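Local structure of RNA-binding protein, putative (Trypanosoma brucei, 6E4O) at residues L24-F32 and V43-A54. The protein probably binds mRNA through the RNA recognition motif that makes up this chain, a single domain of a longer kinetoplastid RNA-editing protein. Residues are numbered along the deposited sequence; the frame is centred on the assembly and turned at random.
Sequences LRQAGEVTF and VEFVTPEDAARA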
ATOM      1  N   LEU A  24      -2.806  -3.725   3.428  1.00 10.46           N
ATOM      2  CA  LEU A  24      -2.822  -2.348   3.911  1.00 10.23           C
ATOM      3  C   LEU A  24      -4.012  -2.048   4.817  1.00 12.19           C
ATOM      4  O   LEU A  24      -4.054  -1.009   5.480  1.00 13.71           O
ATOM      5  CB  LEU A  24      -2.783  -1.382   2.722  1.00 10.94           C
ATOM      6  CG  LEU A  24      -1.462  -1.417   1.958  1.00 14.73           C
ATOM      7  CD1 LEU A  24      -1.573  -0.586   0.682  1.00 15.93           C
ATOM      8  CD2 LEU A  24      -0.321  -0.918   2.826  1.00 15.69           C
ATOM      9  N   ARG A  25      -4.986  -2.953   4.853  1.00 11.80           N
ATOM     10  CA  ARG A  25      -6.113  -2.783   5.767  1.00 14.15           C
ATOM     11  C   ARG A  25      -5.634  -2.855   7.213  1.00 13.04           C
ATOM     12  O   ARG A  25      -6.368  -2.512   8.133  1.00 14.85           O
ATOM     13  CB  ARG A  25      -7.207  -3.827   5.522  1.00 18.57           C
ATOM     14  CG  ARG A  25      -8.110  -3.521   4.334  1.00 21.18           C
ATOM     15  CD  ARG A  25      -9.468  -4.192   4.507  1.00 28.74           C
ATOM     16  NE  ARG A  25      -9.396  -5.633   4.313  1.00 36.78           N
ATOM     17  CZ  ARG A  25     -10.128  -6.522   4.977  1.00 34.06           C
ATOM     18  NH1 ARG A  25     -10.995  -6.133   5.908  1.00 29.89           N
ATOM     19  NH2 ARG A  25      -9.980  -7.810   4.711  1.00 36.81           N
ATOM     20  N   GLN A  26      -4.399  -3.311   7.411  1.00 12.38           N
ATOM     21  CA  GLN A  26      -3.790  -3.268   8.734  1.00 14.74           C
ATOM     22  C   GLN A  26      -3.682  -1.833   9.235  1.00 12.81           C
ATOM     23  O   GLN A  26      -3.624  -1.592  10.440  1.00 12.04           O
ATOM     24  CB  GLN A  26      -2.383  -3.857   8.698  1.00 12.55           C
ATOM     25  CG  GLN A  26      -2.318  -5.367   8.498  1.00 14.28           C
ATOM     26  CD  GLN A  26      -0.887  -5.851   8.523  1.00 18.76           C
ATOM     27  OE1 GLN A  26      -0.322  -6.078   9.588  1.00 17.93           O
ATOM     28  NE2 GLN A  26      -0.283  -5.978   7.346  1.00 17.37           N
ATOM     29  N   ALA A  27      -3.630  -0.885   8.302  1.00 13.92           N
ATOM     30  CA  ALA A  27      -3.453   0.520   8.653  1.00 13.66           C
ATOM     31  C   ALA A  27      -4.762   1.296   8.610  1.00 14.95           C
ATOM     32  O   ALA A  27      -4.905   2.311   9.284  1.00 16.69           O
ATOM     33  CB  ALA A  27      -2.445   1.168   7.734  1.00 12.17           C
ATOM     34  N   GLY A  28      -5.715   0.829   7.816  1.00 14.95           N
ATOM     35  CA  GLY A  28      -6.986   1.525   7.726  1.00 18.44           C
ATOM     36  C   GLY A  28      -7.788   1.154   6.503  1.00 15.89           C
ATOM     37  O   GLY A  28      -7.430   0.233   5.783  1.00 18.12           O
ATOM     38  N   GLU A  29      -8.881   1.875   6.272  1.00 13.62           N
ATOM     39  CA  GLU A  29      -9.766   1.569   5.156  1.00 16.94           C
ATOM     40  C   GLU A  29      -9.203   2.119   3.845  1.00 15.36           C
ATOM     41  O   GLU A  29      -8.767   3.258   3.775  1.00 15.42           O
ATOM     42  CB  GLU A  29     -11.172   2.115   5.419  1.00 26.95           C
ATOM     43  CG  GLU A  29     -12.174   1.828   4.311  1.00 43.25           C
ATOM     44  CD  GLU A  29     -13.602   2.173   4.709  1.00 59.73           C
ATOM     45  OE1 GLU A  29     -13.797   2.768   5.794  1.00 60.96           O
ATOM     46  OE2 GLU A  29     -14.531   1.844   3.939  1.00 67.49           O
ATOM     47  N   VAL A  30      -9.225   1.294   2.809  1.00 16.78           N
ATOM     48  CA  VAL A  30      -8.648   1.656   1.520  1.00 16.14           C
ATOM     49  C   VAL A  30      -9.739   2.042   0.522  1.00 18.50           C
ATOM     50  O   VAL A  30     -10.694   1.297   0.322  1.00 18.58           O
ATOM     51  CB  VAL A  30      -7.816   0.477   0.962  1.00 16.89           C
ATOM     52  CG1 VAL A  30      -7.301   0.788  -0.435  1.00 15.96           C
ATOM     53  CG2 VAL A  30      -6.667   0.149   1.913  1.00 15.84           C
ATOM     54  N   THR A  31      -9.598   3.209  -0.102  1.00 16.45           N
ATOM     55  CA  THR A  31     -10.598   3.697  -1.053  1.00 16.10           C
ATOM     56  C   THR A  31     -10.154   3.621  -2.518  1.00 19.00           C
ATOM     57  O   THR A  31     -10.975   3.725  -3.429  1.00 21.45           O
ATOM     58  CB  THR A  31     -10.990   5.158  -0.764  1.00 17.52           C
ATOM     59  OG1 THR A  31      -9.833   5.986  -0.897  1.00 19.62           O
ATOM     60  CG2 THR A  31     -11.548   5.305   0.643  1.00 18.88           C
ATOM     61  N   PHE A  32      -8.857   3.480  -2.745  1.00 14.35           N
ATOM     62  CA  PHE A  32      -8.315   3.358  -4.103  1.00 11.47           C
ATOM     63  C   PHE A  32      -7.125   2.428  -3.999  1.00 14.19           C
ATOM     64  O   PHE A  32      -6.308   2.566  -3.100  1.00 13.55           O
ATOM     65  CB  PHE A  32      -7.865   4.725  -4.632  1.00 15.41           C
ATOM     66  CG  PHE A  32      -7.295   4.696  -6.030  1.00 15.23           C
ATOM     67  CD1 PHE A  32      -8.092   4.989  -7.128  1.00 14.41           C
ATOM     68  CD2 PHE A  32      -5.949   4.415  -6.244  1.00 11.64           C
ATOM     69  CE1 PHE A  32      -7.563   4.982  -8.412  1.00 17.67           C
ATOM     70  CE2 PHE A  32      -5.410   4.403  -7.525  1.00 13.70           C
ATOM     71  CZ  PHE A  32      -6.222   4.690  -8.612  1.00 16.20           C
ATOM     72  N   VAL A  43      -2.225   3.795  -3.669  1.00 10.47           N
ATOM     73  CA  VAL A  43      -3.312   3.497  -2.770  1.00 12.79           C
ATOM     74  C   VAL A  43      -3.777   4.786  -2.116  1.00 13.48           C
ATOM     75  O   VAL A  43      -2.975   5.673  -1.856  1.00 12.48           O
ATOM     76  CB  VAL A  43      -2.816   2.513  -1.680  1.00 12.20           C
ATOM     77  CG1 VAL A  43      -3.914   2.197  -0.669  1.00 15.62           C
ATOM     78  CG2 VAL A  43      -2.274   1.234  -2.331  1.00 16.76           C
ATOM     79  N   GLU A  44      -5.075   4.893  -1.858  1.00 12.13           N
ATOM     80  CA  GLU A  44      -5.587   5.975  -1.039  1.00 10.65           C
ATOM     81  C   GLU A  44      -6.393   5.386   0.095  1.00 13.54           C
ATOM     82  O   GLU A  44      -7.057   4.356  -0.064  1.00 14.10           O
ATOM     83  CB  GLU A  44      -6.455   6.930  -1.853  1.00 16.06           C
ATOM     84  CG  GLU A  44      -5.691   7.672  -2.922  1.00 24.07           C
ATOM     85  CD  GLU A  44      -6.424   8.913  -3.387  1.00 25.55           C
ATOM     86  OE1 GLU A  44      -7.670   8.943  -3.288  1.00 25.57           O
ATOM     87  OE2 GLU A  44      -5.752   9.865  -3.834  1.00 23.32           O
ATOM     88  N   PHE A  45      -6.306   6.023   1.251  1.00 11.28           N
ATOM     89  CA  PHE A  45      -7.047   5.592   2.423  1.00 12.41           C
ATOM     90  C   PHE A  45      -8.142   6.607   2.687  1.00 14.77           C
ATOM     91  O   PHE A  45      -8.101   7.728   2.169  1.00 14.64           O
ATOM     92  CB  PHE A  45      -6.128   5.527   3.649  1.00 10.14           C
ATOM     93  CG  PHE A  45      -5.074   4.461   3.570  1.00  9.92           C
ATOM     94  CD1 PHE A  45      -3.861   4.712   2.945  1.00 13.98           C
ATOM     95  CD2 PHE A  45      -5.286   3.218   4.147  1.00 12.18           C
ATOM     96  CE1 PHE A  45      -2.879   3.726   2.877  1.00 13.48           C
ATOM     97  CE2 PHE A  45      -4.310   2.226   4.083  1.00 14.26           C
ATOM     98  CZ  PHE A  45      -3.108   2.481   3.451  1.00 12.11           C
ATOM     99  N   VAL A  46      -9.095   6.225   3.530  1.00 15.26           N
ATOM    100  CA  VAL A  46     -10.180   7.117   3.909  1.00 15.98           C
ATOM    101  C   VAL A  46      -9.674   8.363   4.621  1.00 18.48           C
ATOM    102  O   VAL A  46     -10.177   9.460   4.393  1.00 20.42           O
ATOM    103  CB  VAL A  46     -11.183   6.396   4.816  1.00 19.55           C
ATOM    104  CG1 VAL A  46     -12.286   7.353   5.261  1.00 25.47           C
ATOM    105  CG2 VAL A  46     -11.772   5.217   4.079  1.00 21.17           C
ATOM    106  N   THR A  47      -8.685   8.208   5.493  1.00 15.17           N
ATOM    107  CA  THR A  47      -8.198   9.359   6.251  1.00 13.34           C
ATOM    108  C   THR A  47      -6.698   9.566   6.096  1.00 13.27           C
ATOM    109  O   THR A  47      -5.963   8.632   5.771  1.00 11.94           O
ATOM    110  CB  THR A  47      -8.514   9.227   7.752  1.00 13.89           C
ATOM    111  OG1 THR A  47      -7.701   8.191   8.319  1.00 17.52           O
ATOM    112  CG2 THR A  47      -9.986   8.889   7.970  1.00 18.90           C
ATOM    113  N   PRO A  48      -6.238  10.803   6.319  1.00 11.94           N
ATOM    114  CA  PRO A  48      -4.792  11.024   6.377  1.00 13.21           C
ATOM    115  C   PRO A  48      -4.144  10.205   7.488  1.00 13.34           C
ATOM    116  O   PRO A  48      -2.999   9.798   7.337  1.00 12.56           O
ATOM    117  CB  PRO A  48      -4.685  12.521   6.680  1.00 13.64           C
ATOM    118  CG  PRO A  48      -5.905  13.097   6.021  1.00 14.39           C
ATOM    119  CD  PRO A  48      -6.986  12.075   6.311  1.00 12.99           C
ATOM    120  N   GLU A  49      -4.860   9.978   8.587  1.00 13.20           N
ATOM    121  CA  GLU A  49      -4.327   9.171   9.691  1.00 17.21           C
ATOM    122  C   GLU A  49      -4.014   7.746   9.253  1.00 15.78           C
ATOM    123  O   GLU A  49      -3.027   7.155   9.701  1.00 12.20           O
ATOM    124  CB  GLU A  49      -5.307   9.145  10.866  1.00 17.71           C
ATOM    125  CG  GLU A  49      -5.423  10.470  11.618  1.00 24.34           C
ATOM    126  CD  GLU A  49      -5.953  11.617  10.765  1.00 26.65           C
ATOM    127  OE1 GLU A  49      -5.405  12.729  10.883  1.00 31.13           O
ATOM    128  OE2 GLU A  49      -6.915  11.430   9.990  1.00 19.04           O
ATOM    129  N   ASP A  50      -4.860   7.189   8.389  1.00 11.34           N
ATOM    130  CA  ASP A  50      -4.653   5.829   7.896  1.00 14.06           C
ATOM    131  C   ASP A  50      -3.405   5.771   7.031  1.00 15.79           C
ATOM    132  O   ASP A  50      -2.607   4.840   7.138  1.00 10.56           O
ATOM    133  CB  ASP A  50      -5.849   5.353   7.068  1.00 12.59           C
ATOM    134  CG  ASP A  50      -7.110   5.176   7.892  1.00 20.42           C
ATOM    135  OD1 ASP A  50      -7.009   5.039   9.127  1.00 17.70           O
ATOM    136  OD2 ASP A  50      -8.210   5.166   7.286  1.00 25.81           O
ATOM    137  N   ALA A  51      -3.235   6.769   6.168  1.00 12.49           N
ATOM    138  CA  ALA A  51      -2.032   6.862   5.339  1.00 12.08           C
ATOM    139  C   ALA A  51      -0.771   6.986   6.188  1.00 13.04           C
ATOM    140  O   ALA A  51       0.253   6.353   5.902  1.00 12.27           O
ATOM    141  CB  ALA A  51      -2.136   8.031   4.358  1.00 11.81           C
ATOM    142  N   ALA A  52      -0.852   7.803   7.231  1.00  8.83           N
ATOM    143  CA  ALA A  52       0.270   8.010   8.147  1.00  8.36           C
ATOM    144  C   ALA A  52       0.644   6.723   8.873  1.00 13.37           C
ATOM    145  O   ALA A  52       1.829   6.407   9.040  1.00 10.39           O
ATOM    146  CB  ALA A  52      -0.075   9.096   9.153  1.00  9.14           C
ATOM    147  N   ARG A  53      -0.374   5.995   9.313  1.00 12.59           N
ATOM    148  CA  ARG A  53      -0.182   4.714   9.982  1.00 11.52           C
ATOM    149  C   ARG A  53       0.473   3.690   9.051  1.00 11.53           C
ATOM    150  O   ARG A  53       1.345   2.918   9.476  1.00 12.92           O
ATOM    151  CB  ARG A  53      -1.527   4.196  10.498  1.00 10.11           C
ATOM    152  CG  ARG A  53      -1.437   2.928  11.343  1.00 16.80           C
ATOM    153  CD  ARG A  53      -2.776   2.605  11.987  1.00 19.57           C
ATOM    154  NE  ARG A  53      -3.250   3.683  12.852  1.00 20.69           N
ATOM    155  CZ  ARG A  53      -2.859   3.861  14.111  1.00 22.08           C
ATOM    156  NH1 ARG A  53      -3.342   4.875  14.819  1.00 23.98           N
ATOM    157  NH2 ARG A  53      -1.989   3.027  14.665  1.00 27.73           N
ATOM    158  N   ALA A  54       0.072   3.680   7.781  1.00 12.47           N
ATOM    159  CA  ALA A  54       0.643   2.730   6.830  1.00 13.89           C
ATOM    160  C   ALA A  54       2.130   2.996   6.634  1.00 14.80           C
ATOM    161  O   ALA A  54       2.948   2.092   6.743  1.00 11.40           O
ATOM    162  CB  ALA A  54      -0.108   2.762   5.478  1.00 10.52           C
TER
HETATM  163  O   HOH W   1     -10.415   4.019   8.413  1.00 43.90           O
HETATM  164  O   HOH W   2      -9.918   7.400  -3.254  1.00 31.96           O
HETATM  165  O   HOH W   3      -9.619   8.727   0.245  1.00 32.34           O
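With its CG set anti to its own carbonyl carbon (chi1 -67°), Phe45 sends its ring from the strand toward the end of the first helix and the segment after it, 25-29, where the ring edge meets the backbone: CE2 lies 3.5 Å from Leu24 O, which sits at the edge in the plane of the ring. Leu24 CB touches CZ, Ala27 CB and Val30 CG2 come at the ring obliquely, and the carbonyl O of Asp50 rests over the centre of one face. Leu24 CD1 meets Val43 CG2 tip to tip at 3.6 Å, extending this apolar patch, which Val6 and Leu58 help to close. Within 25-29, Ala27 CB packs 3.6 Å from Ala54 CB on the second helix. Gly28 CA lies 3.7 Å from Asp50 CG, bringing the backbone close against the carboxylate. The helix starts with Thr47 as N-cap, its OG1 accepting from Asp50 N, while Asp50 OD2 accepts a hydrogen bond from a water that in turn accepts, weakly, from Glu29 N.

Along the strands, Val46 N hydrogen-bonds to Glu29 O and Glu44 N to Phe32 O (N-H...O 158°). Between them Glu44 O faces two residues, accepting from Thr31 N at 2.8 Å and, weakly, from Phe32 N: a classic beta bulge in the edge strand. A chi1 of 61° places Thr31 OG1 beside Glu44 O, where any bond is weak, and within reach of two waters, one donating to Glu44 OE1 and the other to Phe45 O. Thr31 CG2 and Glu29 CG both lie 3.4 Å from Val46 CG2. Glu44 OE2 pairs with Arg5 on the next strand.

The contact thus ties the first helix's exit and the hairpin of this RRM to its second helix. Asp50 OD1 lies 3.4 Å from Ala27 O, two acceptors that cannot bond; the water on OD2 probably offsets some of that electrostatic cost.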